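Local atomic coordinates of putative hemin storage protein (Bordetella bronchiseptica, PDB entry 6AU1), a protein that cleaves deacetylated poly-beta-1,6-N-acetylglucosamine through the glycoside hydrolase domain described here, an activity that can disrupt bacterial biofilms. Residues Leu301-Trp306 against Tyr334-Phe339; Leu265-Asn270 against Thr297-Gln302; Val10-Asp15 against Ser42-Gln47. One frame throughout, in Å; residues are numbered along the deposited sequence.

All three contacts join neighbouring parallel strands of one barrel sheet, reaching their C-terminal ends. Interactions 1 and 2 share Leu301 and Gln302, so strand 297-305 is held from both of its edges. Interaction 3 joins strands 8-12 and 43-47. It meets interaction 1 across the pair of strands 332-335 and 8-12, where Tyr335 OH is hydrogen-bonded to Asp13 OD1. Interactions 2 and 3 are buried, with apolar side chains facing the outer helices. Interaction 1 is partly buried. It has two backbone bonds, then aromatic rings, a proline and water bridges. In interactions 2 and 3 a glutamine side chain meets the residues that follow the partner strand.

Interaction 1 of 3, residues Leu301-Trp306 against Tyr334-Phe339; sequences LQARDW and YYPDDF
The indole of Trp306 meets the phenol ring of Tyr335 through one corner, with Trp306 CZ2 3.4 Å from Tyr335 CD2. The two side chains cross at about a right angle, while their ring planes are 35° apart. The pair is oblique. Trp306 CZ2 also lies 3.7 Å from Pro336 CD, and there the indole and the proline slide past each other in opposite directions. Arg304 approaches the same carbon, with its CB 3.5 Å from Pro336 CD. Pro336, which follows a cis peptide bond, touches both the indole and the root of the arginine side chain through its CD.

These residues lie where the seventh and eighth strands of a (beta/alpha)8 barrel end, the end at which TIM-barrel enzymes carry their active site. The parallel pairing closes with Tyr335. Tyr335 N donates to Leu301 O, and Tyr335 O accepts from Ala303 N at 2.8 Å, with the donor above the carbonyl plane. Ala303 CB then rests 3.9 Å from Tyr334 CD1. The CG of Tyr334 sits between its backbone N and carbonyl carbon (chi1 68°). The ring leads away from 301-306, and Tyr334 OH donates to Asp337 OD1 at 2.6 Å. That oxygen also forms a salt bridge with Arg35 of helix 22-39.

Water carries the outer part. The Arg304 chain is extended, with CG anti to the backbone N (chi1 180°). Arg304 NH1 stays 4.5 Å from Asp338 OD2, which lies well out of the guanidinium plane. A water accepts from Arg304 NH1 at 2.9 Å and donates to Asp338 OD2. A second water accepts from Trp306 NE1 and donates weakly to Tyr335 OH, whose strongest partner is Asp13.

Interaction 2 of 3, residues Leu265-Asn270 against Thr297-Gln302; sequences LMAMPN and TIFELQ
Gln302 crosses Met268 obliquely, with its CB 3.8 Å from Met268 CG. Its amide oxygen comes to the root of the same side chain, with Gln302 OE1 3.2 Å from Met268 CB. Both ends of this buried amide are satisfied. OE1 accepts from Met271 N in the short helix 269-272, and NE2 donates to Arg304 O. Beyond CG the Met268 chain is extended. This brings Met268 CE over the backbone of strand 297-305, 3.5 Å from Glu300 O.

Strands 262-266 and 297-305, the sixth and seventh of the (beta/alpha)8 barrel, run parallel. Leu265 is bonded through both its N, to Ile298 O, and its O, with Leu265 O taking Glu300 N at 2.8 Å. Ala267 N gives a more bent bond to Glu300 O (133°). Direct backbone bonding stops there. A water joins the two chains, donating to Ala267 O at 2.8 Å and accepting from Gln302 N. Met266 and Ala267 are each the centre of an inverse gamma turn, where the strand gives way to loop.

On the outward face Leu265 lies alongside Phe299, both side chains pointing the same way. The CG of Leu265 is anti to the backbone N (chi1 175°). Leu265 CD2 is 3.8 Å from Phe299 CE2, and Leu265 CB is 3.7 Å from Thr297 CG2. Leu284 of helix 277-290 covers Leu265 and Ala267 from outside.

Interaction 3 of 3, residues Val10-Asp15 against Ser42-Gln47; sequences VQVDLD and SAVYLQ
Gln47 OE1 accepts a hydrogen bond from Asp15 N at 3.0 Å, and Leu14 N lies 2.8 Å from the same Gln47 OE1. Gln47 CG is anti to the backbone N (chi1 -163°) and the chain is extended, which carries the amide to Asp15. The other end of the amide turns back to the same aspartate. Gln47 NE2 donates to Asp15 OD2 at 3.0 Å, coming from above the carboxylate plane (62° out of it). The two planar groups are steeply turned, 72° apart. Asp15 thus holds the amide at both ends, by its N and its carboxylate, just after strand 8-12. Asp15 has further partners in Tyr62 and Asp51.

Strands 8-12 and 43-47 are the first two of the (beta/alpha)8 barrel. Helix 22-39 links them in a beta-alpha-beta crossover. Four backbone bonds join them, from Val10 N to Ala43 O as far as Gln47 N to Val12 O.

Valines and leucines fill the outward side. Val12 CG2 meets Val44 CG1 at 3.6 Å, and Val12 CG1 touches Leu46 CD1. Leu14 crosses Leu46 at about a right angle, but the placement of Leu14 CD1 is doubtful. Leu14 also packs over Gln47 O, which is buried without a polar partner. Helices 22-39 and 75-86 cover this side. On the barrel interior, Gln11 CG lies 3.9 Å from Tyr45 CB, and the Tyr45 ring meets Tyr91 of strand 89-94.

Interaction 1 of 3, residues Leu301-Trp306 against Tyr334-Phe339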
loop_
_atom_site.group_PDB
_atom_site.type_symbol
_atom_site.label_atom_id
_atom_site.label_comp_id
_atom_site.label_asym_id
_atom_site.label_seq_id
_atom_site.Cartn_x
_atom_site.Cartn_y
_atom_site.Cartn_z
ATOM N N LEU A 301 8.902 -1.315 -8.301
ATOM C CA LEU A 301 8.729 -1.525 -9.737
ATOM C C LEU A 301 7.662 -2.570 -9.995
ATOM O O LEU A 301 7.328 -3.342 -9.096
ATOM C CB LEU A 301 10.051 -1.981 -10.360
ATOM C CG LEU A 301 11.231 -1.052 -10.102
ATOM C CD1 LEU A 301 12.525 -1.757 -10.446
ATOM C CD2 LEU A 301 11.070 0.207 -10.955
ATOM N N GLN A 302 7.124 -2.612 -11.211
ATOM C CA GLN A 302 6.152 -3.656 -11.512
ATOM C C GLN A 302 6.799 -4.796 -12.288
ATOM O O GLN A 302 7.567 -4.569 -13.224
ATOM C CB GLN A 302 4.951 -3.095 -12.283
ATOM C CG GLN A 302 5.247 -2.557 -13.670
ATOM C CD GLN A 302 4.029 -1.868 -14.284
ATOM O OE1 GLN A 302 4.023 -0.651 -14.457
ATOM N NE2 GLN A 302 2.991 -2.645 -14.612
ATOM N N ALA A 303 6.490 -6.025 -11.877
ATOM C CA ALA A 303 6.997 -7.219 -12.543
ATOM C C ALA A 303 5.939 -7.840 -13.455
ATOM O O ALA A 303 6.219 -8.789 -14.194
ATOM C CB ALA A 303 7.462 -8.241 -11.513
ATOM N N ARG A 304 4.729 -7.302 -13.401
ATOM C CA ARG A 304 3.638 -7.821 -14.199
ATOM C C ARG A 304 2.894 -6.673 -14.865
ATOM O O ARG A 304 2.755 -5.589 -14.293
ATOM C CB ARG A 304 2.690 -8.664 -13.327
ATOM C CG ARG A 304 1.502 -9.251 -14.069
ATOM C CD ARG A 304 0.817 -10.362 -13.261
ATOM N NE ARG A 304 -0.315 -10.922 -13.983
ATOM C CZ ARG A 304 -0.216 -11.864 -14.915
ATOM N NH1 ARG A 304 0.974 -12.376 -15.229
ATOM N NH2 ARG A 304 -1.307 -12.299 -15.529
ATOM N N ASP A 305 2.452 -6.909 -16.091
ATOM C CA ASP A 305 1.604 -5.975 -16.802
ATOM C C ASP A 305 0.164 -6.425 -16.542
ATOM O O ASP A 305 -0.353 -7.287 -17.252
ATOM C CB ASP A 305 1.968 -5.975 -18.292
ATOM C CG ASP A 305 1.202 -4.947 -19.094
ATOM O OD1 ASP A 305 0.087 -4.573 -18.686
ATOM O OD2 ASP A 305 1.718 -4.529 -20.154
ATOM N N TRP A 306 -0.465 -5.877 -15.501
ATOM C CA TRP A 306 -1.776 -6.365 -15.065
ATOM C C TRP A 306 -2.875 -6.058 -16.081
ATOM O O TRP A 306 -3.892 -6.753 -16.126
ATOM C CB TRP A 306 -2.179 -5.774 -13.703
ATOM C CG TRP A 306 -1.257 -6.094 -12.565
ATOM C CD1 TRP A 306 -1.243 -7.230 -11.805
ATOM C CD2 TRP A 306 -0.235 -5.250 -12.043
ATOM N NE1 TRP A 306 -0.262 -7.151 -10.850
ATOM C CE2 TRP A 306 0.380 -5.946 -10.978
ATOM C CE3 TRP A 306 0.235 -3.974 -12.377
ATOM C CZ2 TRP A 306 1.429 -5.406 -10.245
ATOM C CZ3 TRP A 306 1.286 -3.443 -11.652
ATOM C CH2 TRP A 306 1.869 -4.155 -10.595
ATOM N N TYR A 334 10.064 -5.039 -6.177
ATOM C CA TYR A 334 9.085 -5.279 -7.225
ATOM C C TYR A 334 7.827 -5.942 -6.678
ATOM O O TYR A 334 7.829 -6.570 -5.614
ATOM C CB TYR A 334 9.682 -6.131 -8.362
ATOM C CG TYR A 334 10.000 -7.555 -7.960
ATOM C CD1 TYR A 334 9.014 -8.544 -7.982
ATOM C CD2 TYR A 334 11.283 -7.919 -7.566
ATOM C CE1 TYR A 334 9.300 -9.848 -7.602
ATOM C CE2 TYR A 334 11.579 -9.218 -7.186
ATOM C CZ TYR A 334 10.585 -10.183 -7.212
ATOM O OH TYR A 334 10.863 -11.478 -6.833
ATOM N N TYR A 335 6.760 -5.777 -7.454
ATOM C CA TYR A 335 5.457 -6.372 -7.197
ATOM C C TYR A 335 4.900 -6.791 -8.553
ATOM O O TYR A 335 4.979 -6.017 -9.500
ATOM C CB TYR A 335 4.519 -5.365 -6.509
ATOM C CG TYR A 335 3.107 -5.878 -6.341
ATOM C CD1 TYR A 335 2.853 -7.024 -5.597
ATOM C CD2 TYR A 335 2.024 -5.212 -6.912
ATOM C CE1 TYR A 335 1.545 -7.501 -5.436
ATOM C CE2 TYR A 335 0.723 -5.677 -6.756
ATOM C CZ TYR A 335 0.491 -6.829 -6.018
ATOM O OH TYR A 335 -0.805 -7.296 -5.869
ATOM N N PRO A 336 4.348 -8.016 -8.674
ATOM C CA PRO A 336 4.202 -9.122 -7.731
ATOM C C PRO A 336 5.242 -10.211 -7.963
ATOM O O PRO A 336 5.889 -10.238 -9.013
ATOM C CB PRO A 336 2.803 -9.650 -8.059
ATOM C CG PRO A 336 2.773 -9.528 -9.594
ATOM C CD PRO A 336 3.658 -8.314 -9.945
ATOM N N ASP A 337 5.397 -11.106 -7.003
ATOM C CA ASP A 337 6.203 -12.290 -7.252
ATOM C C ASP A 337 5.298 -13.409 -7.752
ATOM O O ASP A 337 4.394 -13.866 -7.036
ATOM C CB ASP A 337 6.954 -12.720 -6.001
ATOM C CG ASP A 337 8.057 -13.706 -6.316
ATOM O OD1 ASP A 337 9.042 -13.278 -6.947
ATOM O OD2 ASP A 337 7.912 -14.899 -5.985
ATOM N N ASP A 338 5.518 -13.829 -8.994
ATOM C CA ASP A 338 4.754 -14.937 -9.562
ATOM C C ASP A 338 5.561 -16.205 -9.349
ATOM O O ASP A 338 6.210 -16.710 -10.273
ATOM C CB ASP A 338 4.471 -14.690 -11.050
ATOM C CG ASP A 338 3.483 -15.679 -11.646
ATOM O OD1 ASP A 338 3.068 -16.639 -10.961
ATOM O OD2 ASP A 338 3.136 -15.499 -12.832
ATOM N N PHE A 339 5.539 -16.706 -8.117
ATOM C CA PHE A 339 6.440 -17.793 -7.734
ATOM C C PHE A 339 6.120 -19.113 -8.428
ATOM O O PHE A 339 7.005 -19.949 -8.614
ATOM C CB PHE A 339 6.430 -17.980 -6.209
ATOM C CG PHE A 339 5.069 -17.880 -5.596
ATOM C CD1 PHE A 339 4.261 -18.997 -5.499
ATOM C CD2 PHE A 339 4.590 -16.659 -5.127
ATOM C CE1 PHE A 339 3.001 -18.914 -4.946
ATOM C CE2 PHE A 339 3.323 -16.575 -4.572
ATOM C CZ PHE A 339 2.539 -17.706 -4.480
HETATM O O HOH W 1 3.522 -12.440 -13.815
HETATM O O HOH W 2 -0.660 -9.105 -8.403
#

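Interaction 2 of 3, residues Leu265-Asn270 against Thr297-Gln302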
loop_
_atom_site.group_PDB
_atom_site.type_symbol
_atom_site.label_atom_id
_atom_site.label_comp_id
_atom_site.label_asym_id
_atom_site.label_seq_id
_atom_site.Cartn_x
_atom_site.Cartn_y
_atom_site.Cartn_z
ATOM N N LEU A 265 7.122 3.965 -3.138
ATOM C CA LEU A 265 6.697 4.747 -4.293
ATOM C C LEU A 265 6.429 3.833 -5.479
ATOM O O LEU A 265 7.289 3.038 -5.859
ATOM C CB LEU A 265 7.772 5.782 -4.634
ATOM C CG LEU A 265 7.576 6.621 -5.889
ATOM C CD1 LEU A 265 6.287 7.420 -5.822
ATOM C CD2 LEU A 265 8.770 7.567 -6.052
ATOM N N MET A 266 5.237 3.931 -6.056
ATOM C CA MET A 266 4.864 3.014 -7.121
ATOM C C MET A 266 5.453 3.494 -8.453
ATOM O O MET A 266 4.838 4.240 -9.219
ATOM C CB MET A 266 3.338 2.843 -7.139
ATOM C CG MET A 266 2.894 2.155 -5.832
ATOM S SD MET A 266 1.136 1.860 -5.602
ATOM C CE MET A 266 0.546 3.543 -5.511
ATOM N N ALA A 267 6.689 3.056 -8.686
ATOM C CA ALA A 267 7.503 3.496 -9.820
ATOM C C ALA A 267 7.210 2.596 -11.010
ATOM O O ALA A 267 8.014 1.737 -11.379
ATOM C CB ALA A 267 8.987 3.456 -9.448
ATOM N N MET A 268 6.025 2.787 -11.577
ATOM C CA MET A 268 5.441 1.836 -12.511
ATOM C C MET A 268 4.950 2.529 -13.779
ATOM O O MET A 268 3.741 2.770 -13.936
ATOM C CB MET A 268 4.298 1.090 -11.819
ATOM C CG MET A 268 4.748 0.317 -10.569
ATOM S SD MET A 268 3.368 -0.489 -9.731
ATOM C CE MET A 268 4.202 -1.348 -8.385
ATOM N N PRO A 269 5.886 2.855 -14.687
ATOM C CA PRO A 269 5.544 3.603 -15.908
ATOM C C PRO A 269 4.568 2.860 -16.823
ATOM O O PRO A 269 3.780 3.505 -17.503
ATOM C CB PRO A 269 6.906 3.807 -16.597
ATOM C CG PRO A 269 7.817 2.765 -15.984
ATOM C CD PRO A 269 7.336 2.611 -14.572
ATOM N N ASN A 270 4.609 1.532 -16.832
ATOM C CA ASN A 270 3.657 0.747 -17.617
ATOM C C ASN A 270 2.217 0.966 -17.127
ATOM O O ASN A 270 1.319 1.268 -17.919
ATOM C CB ASN A 270 4.036 -0.738 -17.559
ATOM C CG ASN A 270 3.340 -1.571 -18.613
ATOM O OD1 ASN A 270 2.138 -1.817 -18.534
ATOM N ND2 ASN A 270 4.101 -2.036 -19.596
ATOM N N THR A 297 13.048 6.488 0.277
ATOM C CA THR A 297 12.065 6.138 -0.748
ATOM C C THR A 297 12.452 4.828 -1.410
ATOM O O THR A 297 13.564 4.677 -1.908
ATOM C CB THR A 297 11.932 7.242 -1.811
ATOM O OG1 THR A 297 11.537 8.451 -1.164
ATOM C CG2 THR A 297 10.879 6.870 -2.865
ATOM N N ILE A 298 11.528 3.878 -1.385
ATOM C CA ILE A 298 11.698 2.615 -2.076
ATOM C C ILE A 298 10.980 2.706 -3.410
ATOM O O ILE A 298 9.774 2.950 -3.455
ATOM C CB ILE A 298 11.151 1.452 -1.245
ATOM C CG1 ILE A 298 11.890 1.392 0.093
ATOM C CG2 ILE A 298 11.267 0.131 -2.002
ATOM C CD1 ILE A 298 11.312 0.396 1.071
ATOM N N PHE A 299 11.729 2.560 -4.495
ATOM C CA PHE A 299 11.129 2.604 -5.818
ATOM C C PHE A 299 10.583 1.222 -6.129
ATOM O O PHE A 299 11.330 0.306 -6.473
ATOM C CB PHE A 299 12.147 3.069 -6.866
ATOM C CG PHE A 299 12.566 4.503 -6.687
ATOM C CD1 PHE A 299 13.544 4.840 -5.755
ATOM C CD2 PHE A 299 11.968 5.509 -7.423
ATOM C CE1 PHE A 299 13.911 6.159 -5.568
ATOM C CE2 PHE A 299 12.344 6.841 -7.256
ATOM C CZ PHE A 299 13.311 7.168 -6.326
ATOM N N GLU A 300 9.272 1.079 -5.973
ATOM C CA GLU A 300 8.635 -0.217 -6.165
ATOM C C GLU A 300 8.228 -0.391 -7.625
ATOM O O GLU A 300 7.333 0.292 -8.122
ATOM C CB GLU A 300 7.429 -0.364 -5.243
ATOM C CG GLU A 300 6.833 -1.748 -5.276
ATOM C CD GLU A 300 5.884 -2.004 -4.127
ATOM O OE1 GLU A 300 5.451 -1.040 -3.455
ATOM O OE2 GLU A 300 5.570 -3.187 -3.900
ATOM N N LEU A 301 8.902 -1.315 -8.301
ATOM C CA LEU A 301 8.729 -1.525 -9.737
ATOM C C LEU A 301 7.662 -2.570 -9.995
ATOM O O LEU A 301 7.328 -3.342 -9.096
ATOM C CB LEU A 301 10.051 -1.981 -10.360
ATOM C CG LEU A 301 11.231 -1.052 -10.102
ATOM C CD1 LEU A 301 12.525 -1.757 -10.446
ATOM C CD2 LEU A 301 11.070 0.207 -10.955
ATOM N N GLN A 302 7.124 -2.612 -11.211
ATOM C CA GLN A 302 6.152 -3.656 -11.512
ATOM C C GLN A 302 6.799 -4.796 -12.288
ATOM O O GLN A 302 7.567 -4.569 -13.224
ATOM C CB GLN A 302 4.951 -3.095 -12.283
ATOM C CG GLN A 302 5.247 -2.557 -13.670
ATOM C CD GLN A 302 4.029 -1.868 -14.284
ATOM O OE1 GLN A 302 4.023 -0.651 -14.457
ATOM N NE2 GLN A 302 2.991 -2.645 -14.612
HETATM O O HOH W 3 8.263 -0.562 -12.963
#

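Interaction 3 of 3, residues Val10-Asp15 against Ser42-Gln47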
loop_
_atom_site.group_PDB
_atom_site.type_symbol
_atom_site.label_atom_id
_atom_site.label_comp_id
_atom_site.label_asym_id
_atom_site.label_seq_id
_atom_site.Cartn_x
_atom_site.Cartn_y
_atom_site.Cartn_z
ATOM N N VAL A 10 10.288 -7.387 -1.885
ATOM C CA VAL A 10 9.425 -8.153 -2.769
ATOM C C VAL A 10 8.033 -8.096 -2.179
ATOM O O VAL A 10 7.846 -8.414 -1.006
ATOM C CB VAL A 10 9.879 -9.633 -2.902
ATOM C CG1 VAL A 10 8.921 -10.404 -3.828
ATOM C CG2 VAL A 10 11.317 -9.729 -3.412
ATOM N N GLN A 11 7.054 -7.668 -2.967
ATOM C CA GLN A 11 5.674 -7.644 -2.483
ATOM C C GLN A 11 4.943 -8.879 -3.008
ATOM O O GLN A 11 5.022 -9.207 -4.189
ATOM C CB GLN A 11 4.974 -6.356 -2.907
ATOM C CG GLN A 11 3.568 -6.183 -2.319
ATOM C CD GLN A 11 3.074 -4.756 -2.448
ATOM O OE1 GLN A 11 3.813 -3.812 -2.193
ATOM N NE2 GLN A 11 1.824 -4.592 -2.841
ATOM N N VAL A 12 4.236 -9.559 -2.112
ATOM C CA VAL A 12 3.704 -10.891 -2.398
ATOM C C VAL A 12 2.210 -10.994 -2.122
ATOM O O VAL A 12 1.740 -10.583 -1.054
ATOM C CB VAL A 12 4.440 -11.949 -1.548
ATOM C CG1 VAL A 12 3.769 -13.314 -1.655
ATOM C CG2 VAL A 12 5.920 -12.026 -1.961
ATOM N N ASP A 13 1.472 -11.558 -3.083
ATOM C CA ASP A 13 0.038 -11.777 -2.938
ATOM C C ASP A 13 -0.252 -13.104 -2.265
ATOM O O ASP A 13 0.146 -14.145 -2.776
ATOM C CB ASP A 13 -0.658 -11.763 -4.305
ATOM C CG ASP A 13 -0.465 -10.470 -5.034
ATOM O OD1 ASP A 13 -1.120 -9.475 -4.642
ATOM O OD2 ASP A 13 0.328 -10.444 -6.007
ATOM N N LEU A 14 -0.942 -13.074 -1.126
ATOM C CA LEU A 14 -1.481 -14.316 -0.567
ATOM C C LEU A 14 -2.568 -14.875 -1.487
ATOM O O LEU A 14 -2.891 -16.065 -1.420
ATOM C CB LEU A 14 -2.045 -14.100 0.832
ATOM C CG LEU A 14 -1.240 -14.770 1.949
ATOM C CD1 LEU A 14 0.187 -14.359 1.843
ATOM C CD2 LEU A 14 -1.778 -14.449 3.332
ATOM N N ASP A 15 -3.157 -14.016 -2.322
ATOM C CA ASP A 15 -4.116 -14.485 -3.322
ATOM C C ASP A 15 -3.459 -15.481 -4.291
ATOM O O ASP A 15 -4.144 -16.301 -4.890
ATOM C CB ASP A 15 -4.721 -13.313 -4.117
ATOM C CG ASP A 15 -5.593 -12.405 -3.263
ATOM O OD1 ASP A 15 -6.157 -12.881 -2.253
ATOM O OD2 ASP A 15 -5.727 -11.213 -3.616
ATOM N N SER A 42 15.646 -7.761 1.590
ATOM C CA SER A 42 15.637 -7.277 2.966
ATOM C C SER A 42 14.286 -7.569 3.615
ATOM O O SER A 42 14.224 -7.933 4.791
ATOM C CB SER A 42 15.956 -5.776 3.030
ATOM O OG SER A 42 15.036 -5.015 2.287
ATOM N N ALA A 43 13.212 -7.453 2.835
ATOM C CA ALA A 43 11.866 -7.610 3.372
ATOM C C ALA A 43 10.899 -8.133 2.319
ATOM O O ALA A 43 11.063 -7.851 1.131
ATOM C CB ALA A 43 11.360 -6.279 3.927
ATOM N N VAL A 44 9.915 -8.908 2.773
ATOM C CA VAL A 44 8.742 -9.224 1.962
ATOM C C VAL A 44 7.550 -8.432 2.479
ATOM O O VAL A 44 7.264 -8.438 3.681
ATOM C CB VAL A 44 8.423 -10.733 1.976
ATOM C CG1 VAL A 44 7.031 -11.012 1.355
ATOM C CG2 VAL A 44 9.521 -11.481 1.243
ATOM N N TYR A 45 6.872 -7.733 1.572
ATOM C CA TYR A 45 5.637 -7.043 1.904
ATOM C C TYR A 45 4.492 -8.011 1.637
ATOM O O TYR A 45 4.186 -8.289 0.484
ATOM C CB TYR A 45 5.465 -5.775 1.062
ATOM C CG TYR A 45 6.465 -4.668 1.350
ATOM C CD1 TYR A 45 7.355 -4.748 2.414
ATOM C CD2 TYR A 45 6.474 -3.514 0.572
ATOM C CE1 TYR A 45 8.261 -3.711 2.668
ATOM C CE2 TYR A 45 7.361 -2.482 0.820
ATOM C CZ TYR A 45 8.243 -2.580 1.868
ATOM O OH TYR A 45 9.119 -1.540 2.104
ATOM N N LEU A 46 3.886 -8.535 2.698
ATOM C CA LEU A 46 3.020 -9.698 2.568
ATOM C C LEU A 46 1.530 -9.337 2.724
ATOM O O LEU A 46 1.105 -8.842 3.764
ATOM C CB LEU A 46 3.434 -10.757 3.602
ATOM C CG LEU A 46 2.716 -12.098 3.459
ATOM C CD1 LEU A 46 3.109 -12.756 2.133
ATOM C CD2 LEU A 46 3.089 -13.005 4.638
ATOM N N GLN A 47 0.753 -9.597 1.674
ATOM C CA GLN A 47 -0.690 -9.330 1.664
ATOM C C GLN A 47 -1.405 -10.010 2.829
ATOM O O GLN A 47 -1.289 -11.227 2.992
ATOM C CB GLN A 47 -1.283 -9.823 0.345
ATOM C CG GLN A 47 -2.664 -9.260 0.006
ATOM C CD GLN A 47 -3.281 -9.968 -1.190
ATOM O OE1 GLN A 47 -2.916 -11.095 -1.511
ATOM N NE2 GLN A 47 -4.242 -9.316 -1.841
#